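Local coordinates for protein branched-chain amino acid aminotransferase (Thermoproteus uzoniensis, PDB 5CE8) that probably transfers the amino group of leucine, isoleucine and valine to 2-oxoglutarate, using pyridoxal 5'-phosphate as cofactor, at residues R59-D62 and H63-L67; V78-A82 and E83-K87. All coordinates share one frame; numbering follows the deposited sequence.

Interaction 1. Residues R59-D62 and H63-L67; sequences RLRD and HMERL. With PLP (pyridoxal-5'-phosphate), chain D.
His63 sits one helical turn beyond Arg59, and the two meet at the backbone: His63 N donates to Arg59 O over 3.0 Å, closing the first turn of helix 60-74 on its N-cap residue. The same oxygen lies close to the plane of the imidazole, at its edge, 3.1 Å from His63 CD2. On this buried side the ring is also tethered by ND1 to Glu44, and its CE1 comes within 3.5 Å of PLP O3P. Arg66, one turn further along, reaches the phosphate directly. With CG anti to the backbone N (chi1 -176°) and a single bend at chi3, its chain carries the guanidinium out to PLP, where NH2 bonds O3P at 2.8 Å and NH1 adds a weak bond to the same atom. The phosphorus lies in the guanidinium plane, at its edge, while NE is salt-bridged to Glu44, so that one glutamate steadies both residues. Both belong to the cofactor site of a class-IV aminotransferase, where Tyr167, Ile223, Thr224 and Thr260 also hydrogen-bond PLP. Arg59 turns its guanidinium onto Asp62 instead, NE and NH2 both gripping OD2, NE at 2.8 Å; Glu226 gives NH2 a second acidic partner. Leu60 and Met64 pack against strand 41-50, CD1 of the leucine 4.2 Å from CG of the methionine. The outer face is looser. There Glu65 OE2 lies 3.6 Å from Arg61 CG, beside the aliphatic part of the arginine, while the chain, bent at chi2 and chi3, takes the guanidinium to its partner Glu83.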
ATOM      1  N   ARG A  59      -6.313 -34.771 -16.167  1.00 23.26           N
ATOM      2  CA  ARG A  59      -7.403 -33.825 -15.797  1.00 24.26           C
ATOM      3  C   ARG A  59      -7.853 -32.897 -16.902  1.00 28.10           C
ATOM      4  O   ARG A  59      -7.984 -31.636 -16.746  1.00 23.30           O
ATOM      5  CB  ARG A  59      -7.175 -33.102 -14.477  1.00 24.64           C
ATOM      6  CG  ARG A  59      -6.887 -34.065 -13.361  1.00 21.63           C
ATOM      7  CD  ARG A  59      -6.582 -33.347 -12.015  1.00 22.76           C
ATOM      8  NE  ARG A  59      -7.762 -32.656 -11.544  1.00 20.42           N
ATOM      9  CZ  ARG A  59      -7.986 -32.301 -10.271  1.00 23.53           C
ATOM     10  NH1 ARG A  59      -7.122 -32.508  -9.294  1.00 23.46           N
ATOM     11  NH2 ARG A  59      -9.130 -31.800  -9.941  1.00 18.19           N
ATOM     12  N   LEU A  60      -8.158 -33.538 -18.035  1.00 24.87           N
ATOM     13  CA  LEU A  60      -8.524 -32.742 -19.237  1.00 21.62           C
ATOM     14  C   LEU A  60      -9.663 -31.810 -19.079  1.00 24.80           C
ATOM     15  O   LEU A  60      -9.561 -30.607 -19.354  1.00 22.82           O
ATOM     16  CB  LEU A  60      -8.835 -33.701 -20.353  1.00 22.87           C
ATOM     17  CG  LEU A  60      -9.177 -33.199 -21.747  1.00 24.43           C
ATOM     18  CD1 LEU A  60      -8.171 -32.131 -22.173  1.00 23.37           C
ATOM     19  CD2 LEU A  60      -9.289 -34.404 -22.698  1.00 20.48           C
ATOM     20  N   ARG A  61     -10.775 -32.360 -18.616  1.00 24.56           N
ATOM     21  CA  ARG A  61     -11.979 -31.585 -18.390  1.00 26.68           C
ATOM     22  C   ARG A  61     -11.804 -30.517 -17.341  1.00 22.69           C
ATOM     23  O   ARG A  61     -12.386 -29.456 -17.452  1.00 19.39           O
ATOM     24  CB  ARG A  61     -13.158 -32.509 -18.022  1.00 31.67           C
ATOM     25  CG  ARG A  61     -14.553 -31.864 -17.966  1.00 41.41           C
ATOM     26  CD  ARG A  61     -15.050 -31.413 -19.350  1.00 50.79           C
ATOM     27  NE  ARG A  61     -15.170 -32.549 -20.281  1.00 64.67           N
ATOM     28  CZ  ARG A  61     -16.304 -33.201 -20.568  1.00 65.20           C
ATOM     29  NH1 ARG A  61     -17.476 -32.821 -20.038  1.00 57.25           N
ATOM     30  NH2 ARG A  61     -16.272 -34.232 -21.419  1.00 61.19           N
ATOM     31  N   ASP A  62     -11.023 -30.760 -16.298  1.00 23.51           N
ATOM     32  CA  ASP A  62     -10.814 -29.704 -15.329  1.00 22.16           C
ATOM     33  C   ASP A  62     -10.060 -28.513 -16.034  1.00 22.88           C
ATOM     34  O   ASP A  62     -10.323 -27.368 -15.723  1.00 24.88           O
ATOM     35  CB  ASP A  62     -10.020 -30.209 -14.139  1.00 22.27           C
ATOM     36  CG  ASP A  62     -10.814 -31.162 -13.236  1.00 21.63           C
ATOM     37  OD1 ASP A  62     -11.993 -30.981 -12.972  1.00 23.81           O
ATOM     38  OD2 ASP A  62     -10.224 -32.052 -12.693  1.00 23.20           O
ATOM     39  N   HIS A  63      -9.091 -28.807 -16.933  1.00 23.16           N
ATOM     40  CA  HIS A  63      -8.343 -27.783 -17.630  1.00 21.75           C
ATOM     41  C   HIS A  63      -9.197 -27.010 -18.588  1.00 22.04           C
ATOM     42  O   HIS A  63      -9.054 -25.799 -18.697  1.00 16.52           O
ATOM     43  CB  HIS A  63      -7.103 -28.357 -18.321  1.00 21.35           C
ATOM     44  CG  HIS A  63      -5.961 -28.558 -17.374  1.00 23.04           C
ATOM     45  ND1 HIS A  63      -5.093 -27.530 -17.058  1.00 20.43           N
ATOM     46  CD2 HIS A  63      -5.567 -29.635 -16.634  1.00 20.59           C
ATOM     47  CE1 HIS A  63      -4.170 -27.981 -16.215  1.00 19.45           C
ATOM     48  NE2 HIS A  63      -4.454 -29.236 -15.913  1.00 21.87           N
ATOM     49  N   MET A  64     -10.004 -27.730 -19.363  1.00 20.30           N
ATOM     50  CA  MET A  64     -10.927 -27.050 -20.204  1.00 18.31           C
ATOM     51  C   MET A  64     -12.002 -26.269 -19.462  1.00 20.97           C
ATOM     52  O   MET A  64     -12.364 -25.170 -19.908  1.00 23.66           O
ATOM     53  CB  MET A  64     -11.522 -27.968 -21.222  1.00 19.04           C
ATOM     54  CG  MET A  64     -10.419 -28.554 -22.214  1.00 17.66           C
ATOM     55  SD  MET A  64      -9.421 -27.234 -22.923  1.00 20.81           S
ATOM     56  CE  MET A  64      -8.479 -28.207 -24.090  1.00 21.83           C
ATOM     57  N   GLU A  65     -12.526 -26.773 -18.361  1.00 20.72           N
ATOM     58  CA  GLU A  65     -13.454 -25.952 -17.560  1.00 22.23           C
ATOM     59  C   GLU A  65     -12.783 -24.652 -17.122  1.00 21.26           C
ATOM     60  O   GLU A  65     -13.376 -23.601 -17.138  1.00 22.76           O
ATOM     61  CB  GLU A  65     -14.018 -26.797 -16.425  1.00 24.61           C
ATOM     62  CG  GLU A  65     -15.005 -27.837 -17.011  1.00 30.70           C
ATOM     63  CD  GLU A  65     -15.830 -28.616 -15.993  1.00 36.37           C
ATOM     64  OE1 GLU A  65     -15.596 -28.432 -14.763  1.00 31.19           O
ATOM     65  OE2 GLU A  65     -16.755 -29.409 -16.427  1.00 37.35           O
ATOM     66  N   ARG A  66     -11.508 -24.739 -16.726  1.00 22.34           N
ATOM     67  CA  ARG A  66     -10.789 -23.581 -16.234  1.00 20.94           C
ATOM     68  C   ARG A  66     -10.482 -22.579 -17.381  1.00 20.75           C
ATOM     69  O   ARG A  66     -10.559 -21.374 -17.131  1.00 16.46           O
ATOM     70  CB  ARG A  66      -9.463 -23.944 -15.474  1.00 17.52           C
ATOM     71  CG  ARG A  66      -8.815 -22.751 -14.918  1.00 17.71           C
ATOM     72  CD  ARG A  66      -7.548 -23.042 -14.136  1.00 16.17           C
ATOM     73  NE  ARG A  66      -6.473 -23.555 -14.968  1.00 17.51           N
ATOM     74  CZ  ARG A  66      -5.315 -24.056 -14.488  1.00 20.42           C
ATOM     75  NH1 ARG A  66      -5.088 -24.091 -13.192  1.00 17.06           N
ATOM     76  NH2 ARG A  66      -4.359 -24.489 -15.317  1.00 19.62           N
ATOM     77  N   LEU A  67     -10.175 -23.065 -18.596  1.00 19.98           N
ATOM     78  CA  LEU A  67     -10.055 -22.147 -19.779  1.00 20.87           C
ATOM     79  C   LEU A  67     -11.268 -21.208 -19.914  1.00 19.23           C
ATOM     80  O   LEU A  67     -11.132 -19.981 -20.200  1.00 19.25           O
ATOM     81  CB  LEU A  67      -9.921 -22.947 -21.108  1.00 21.85           C
ATOM     82  CG  LEU A  67      -9.382 -22.222 -22.366  1.00 22.24           C
ATOM     83  CD1 LEU A  67      -7.841 -21.999 -22.332  1.00 23.10           C
ATOM     84  CD2 LEU A  67      -9.761 -22.869 -23.651  1.00 21.41           C
TER
HETATM   85  N1  PLP D 301       0.923 -20.452 -11.427  1.00 18.64           N
HETATM   86  C2  PLP D 301       0.662 -19.665 -12.467  1.00 23.58           C
HETATM   87  C2A PLP D 301       0.970 -18.199 -12.418  1.00 24.34           C
HETATM   88  C3  PLP D 301       0.165 -20.221 -13.718  1.00 24.45           C
HETATM   89  O3  PLP D 301      -0.009 -19.395 -14.825  1.00 23.41           O
HETATM   90  C4  PLP D 301      -0.099 -21.685 -13.778  1.00 23.64           C
HETATM   91  C4A PLP D 301      -0.637 -22.374 -15.015  1.00 23.39           C
HETATM   92  C5  PLP D 301       0.201 -22.445 -12.531  1.00 24.16           C
HETATM   93  C6  PLP D 301       0.713 -21.734 -11.409  1.00 20.07           C
HETATM   94  C5A PLP D 301       0.076 -23.935 -12.386  1.00 22.10           C
HETATM   95  O4P PLP D 301      -1.192 -24.388 -12.697  1.00 22.37           O
HETATM   96  P   PLP D 301      -1.378 -25.895 -13.122  1.00 23.52           P
HETATM   97  O1P PLP D 301      -0.493 -26.206 -14.378  1.00 24.84           O
HETATM   98  O2P PLP D 301      -1.164 -26.702 -11.914  1.00 20.22           O
HETATM   99  O3P PLP D 301      -2.783 -26.068 -13.627  1.00 19.84           O

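Interaction 2. Residues V78-A82 and E83-K87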
ATOM      1  N   VAL A  78     -15.781 -17.499 -25.689  1.00 32.58           N
ATOM      2  CA  VAL A  78     -15.256 -18.759 -26.251  1.00 30.62           C
ATOM      3  C   VAL A  78     -16.434 -19.594 -26.740  1.00 29.14           C
ATOM      4  O   VAL A  78     -17.211 -20.084 -25.951  1.00 30.13           O
ATOM      5  CB  VAL A  78     -14.394 -19.488 -25.225  1.00 28.52           C
ATOM      6  CG1 VAL A  78     -13.932 -20.836 -25.771  1.00 29.36           C
ATOM      7  CG2 VAL A  78     -13.186 -18.635 -24.878  1.00 29.80           C
ATOM      8  N   PRO A  79     -16.581 -19.786 -28.066  1.00 31.57           N
ATOM      9  CA  PRO A  79     -17.798 -20.443 -28.517  1.00 30.89           C
ATOM     10  C   PRO A  79     -17.762 -21.962 -28.489  1.00 29.55           C
ATOM     11  O   PRO A  79     -18.311 -22.591 -29.358  1.00 31.87           O
ATOM     12  CB  PRO A  79     -17.934 -19.922 -29.960  1.00 29.50           C
ATOM     13  CG  PRO A  79     -16.528 -19.702 -30.405  1.00 32.87           C
ATOM     14  CD  PRO A  79     -15.781 -19.261 -29.186  1.00 32.29           C
ATOM     15  N   TYR A  80     -17.099 -22.552 -27.528  1.00 29.40           N
ATOM     16  CA  TYR A  80     -17.000 -23.996 -27.404  1.00 28.35           C
ATOM     17  C   TYR A  80     -17.215 -24.412 -25.990  1.00 28.86           C
ATOM     18  O   TYR A  80     -16.802 -23.721 -25.056  1.00 30.59           O
ATOM     19  CB  TYR A  80     -15.615 -24.445 -27.780  1.00 29.28           C
ATOM     20  CG  TYR A  80     -15.280 -24.268 -29.226  1.00 33.55           C
ATOM     21  CD1 TYR A  80     -15.805 -25.146 -30.194  1.00 30.55           C
ATOM     22  CD2 TYR A  80     -14.469 -23.203 -29.658  1.00 30.30           C
ATOM     23  CE1 TYR A  80     -15.469 -24.987 -31.537  1.00 34.62           C
ATOM     24  CE2 TYR A  80     -14.156 -23.039 -30.982  1.00 34.23           C
ATOM     25  CZ  TYR A  80     -14.643 -23.928 -31.925  1.00 37.52           C
ATOM     26  OH  TYR A  80     -14.345 -23.747 -33.275  1.00 46.13           O
ATOM     27  N   THR A  81     -17.751 -25.602 -25.794  1.00 30.74           N
ATOM     28  CA  THR A  81     -17.882 -26.081 -24.406  1.00 30.30           C
ATOM     29  C   THR A  81     -16.600 -26.817 -24.004  1.00 28.54           C
ATOM     30  O   THR A  81     -15.702 -27.150 -24.810  1.00 25.32           O
ATOM     31  CB  THR A  81     -19.065 -27.010 -24.303  1.00 29.87           C
ATOM     32  OG1 THR A  81     -18.773 -28.111 -25.176  1.00 30.74           O
ATOM     33  CG2 THR A  81     -20.311 -26.309 -24.737  1.00 26.77           C
ATOM     34  N   ALA A  82     -16.542 -27.096 -22.732  1.00 32.05           N
ATOM     35  CA  ALA A  82     -15.460 -27.869 -22.143  1.00 29.66           C
ATOM     36  C   ALA A  82     -15.331 -29.200 -22.834  1.00 30.62           C
ATOM     37  O   ALA A  82     -14.237 -29.692 -23.100  1.00 24.62           O
ATOM     38  CB  ALA A  82     -15.777 -28.101 -20.685  1.00 27.31           C
ATOM     39  N   GLU A  83     -16.493 -29.776 -23.107  1.00 29.07           N
ATOM     40  CA  GLU A  83     -16.627 -31.109 -23.634  1.00 31.62           C
ATOM     41  C   GLU A  83     -16.104 -31.131 -25.046  1.00 25.71           C
ATOM     42  O   GLU A  83     -15.240 -31.930 -25.351  1.00 26.78           O
ATOM     43  CB  GLU A  83     -18.116 -31.548 -23.508  1.00 40.44           C
ATOM     44  CG  GLU A  83     -18.645 -32.524 -24.564  1.00 53.25           C
ATOM     45  CD  GLU A  83     -19.183 -33.780 -23.940  1.00 52.56           C
ATOM     46  OE1 GLU A  83     -20.419 -33.970 -23.949  1.00 55.87           O
ATOM     47  OE2 GLU A  83     -18.324 -34.520 -23.424  1.00 48.38           O
ATOM     48  N   GLU A  84     -16.552 -30.184 -25.881  1.00 25.77           N
ATOM     49  CA  GLU A  84     -15.998 -29.982 -27.190  1.00 27.04           C
ATOM     50  C   GLU A  84     -14.456 -29.850 -27.224  1.00 25.95           C
ATOM     51  O   GLU A  84     -13.705 -30.438 -28.105  1.00 18.74           O
ATOM     52  CB  GLU A  84     -16.651 -28.743 -27.796  1.00 29.37           C
ATOM     53  CG  GLU A  84     -18.054 -29.073 -28.337  1.00 34.13           C
ATOM     54  CD  GLU A  84     -18.851 -27.861 -28.826  1.00 39.32           C
ATOM     55  OE1 GLU A  84     -19.723 -28.045 -29.685  1.00 41.45           O
ATOM     56  OE2 GLU A  84     -18.632 -26.739 -28.368  1.00 35.12           O
ATOM     57  N   LEU A  85     -13.965 -28.993 -26.338  1.00 23.16           N
ATOM     58  CA  LEU A  85     -12.521 -28.769 -26.335  1.00 25.79           C
ATOM     59  C   LEU A  85     -11.816 -29.991 -25.902  1.00 23.69           C
ATOM     60  O   LEU A  85     -10.746 -30.338 -26.461  1.00 30.76           O
ATOM     61  CB  LEU A  85     -12.168 -27.556 -25.444  1.00 32.50           C
ATOM     62  CG  LEU A  85     -12.764 -26.268 -25.988  1.00 35.15           C
ATOM     63  CD1 LEU A  85     -12.669 -25.207 -24.902  1.00 32.35           C
ATOM     64  CD2 LEU A  85     -12.129 -25.841 -27.302  1.00 33.76           C
ATOM     65  N   SER A  86     -12.351 -30.682 -24.897  1.00 24.57           N
ATOM     66  CA  SER A  86     -11.794 -31.975 -24.450  1.00 24.28           C
ATOM     67  C   SER A  86     -11.652 -32.991 -25.609  1.00 22.54           C
ATOM     68  O   SER A  86     -10.541 -33.646 -25.851  1.00 21.80           O
ATOM     69  CB  SER A  86     -12.603 -32.525 -23.219  1.00 24.20           C
ATOM     70  OG  SER A  86     -12.523 -31.631 -22.055  1.00 22.25           O
ATOM     71  N   LYS A  87     -12.754 -33.162 -26.364  1.00 22.50           N
ATOM     72  CA  LYS A  87     -12.701 -34.057 -27.582  1.00 23.82           C
ATOM     73  C   LYS A  87     -11.707 -33.628 -28.640  1.00 21.82           C
ATOM     74  O   LYS A  87     -11.001 -34.491 -29.217  1.00 26.21           O
ATOM     75  CB  LYS A  87     -14.080 -34.246 -28.213  1.00 23.15           C
TER
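Ala82 O is gripped twice by Ser86, whose backbone N and OG each donate to it at 2.8 Å. The two donors approach from opposite faces of the carbonyl plane, OG from above it. A chi1 of -62° sets OG beside the serine's own N, within reach of the same oxygen. One residue earlier, at the very start of helix 82-95, Thr81 and Glu84 form a capping box. Thr81 OG1 accepts from Glu84 N at 3.1 Å in a nearly straight bond (170°), and Glu84 OE2 returns to accept from Thr81 N at 2.9 Å. The glutamate chain is extended beyond CG, and its carboxylate is met on the anti side, somewhat out of its plane. OE2 also lies 3.7 Å from Tyr80 CD1, at the edge of the phenol ring, with the carboxylate and ring planes steeply inclined. Next to the box, CD2 of the buried Leu85 packs 3.8 Å from Tyr80 CB, and the tyrosine ring stacks edge-to-face with Trp16. Strand 125-132 lies against both side chains through Val126. Placed at the N-terminus of the helix, the negative carboxylate of Glu84 probably interacts favourably with the helix dipole while satisfying an N-H that precedes the first turn.

Overall arrangement
The two interactions lie in series along the chain, their centres about 10 Å apart, at the N-terminal ends of consecutive helices, 60-74 and 82-95. These helices pack side by side against the seven-stranded antiparallel sheet, interaction 1 reaching strand 41-50 and interaction 2 strand 125-132. The joint between them is direct: Arg61 NH2 forms a salt bridge with Glu83 OE2 at 2.9 Å, and Arg61 CD rests on Ala82 CB. His63 and Arg66 of interaction 1 face the cofactor, whereas the centre of interaction 2 is about 19 Å from the chain centre, against about 11 Å for interaction 1. The second helix start thus lies beside the phosphate-binding one, farther from the cofactor.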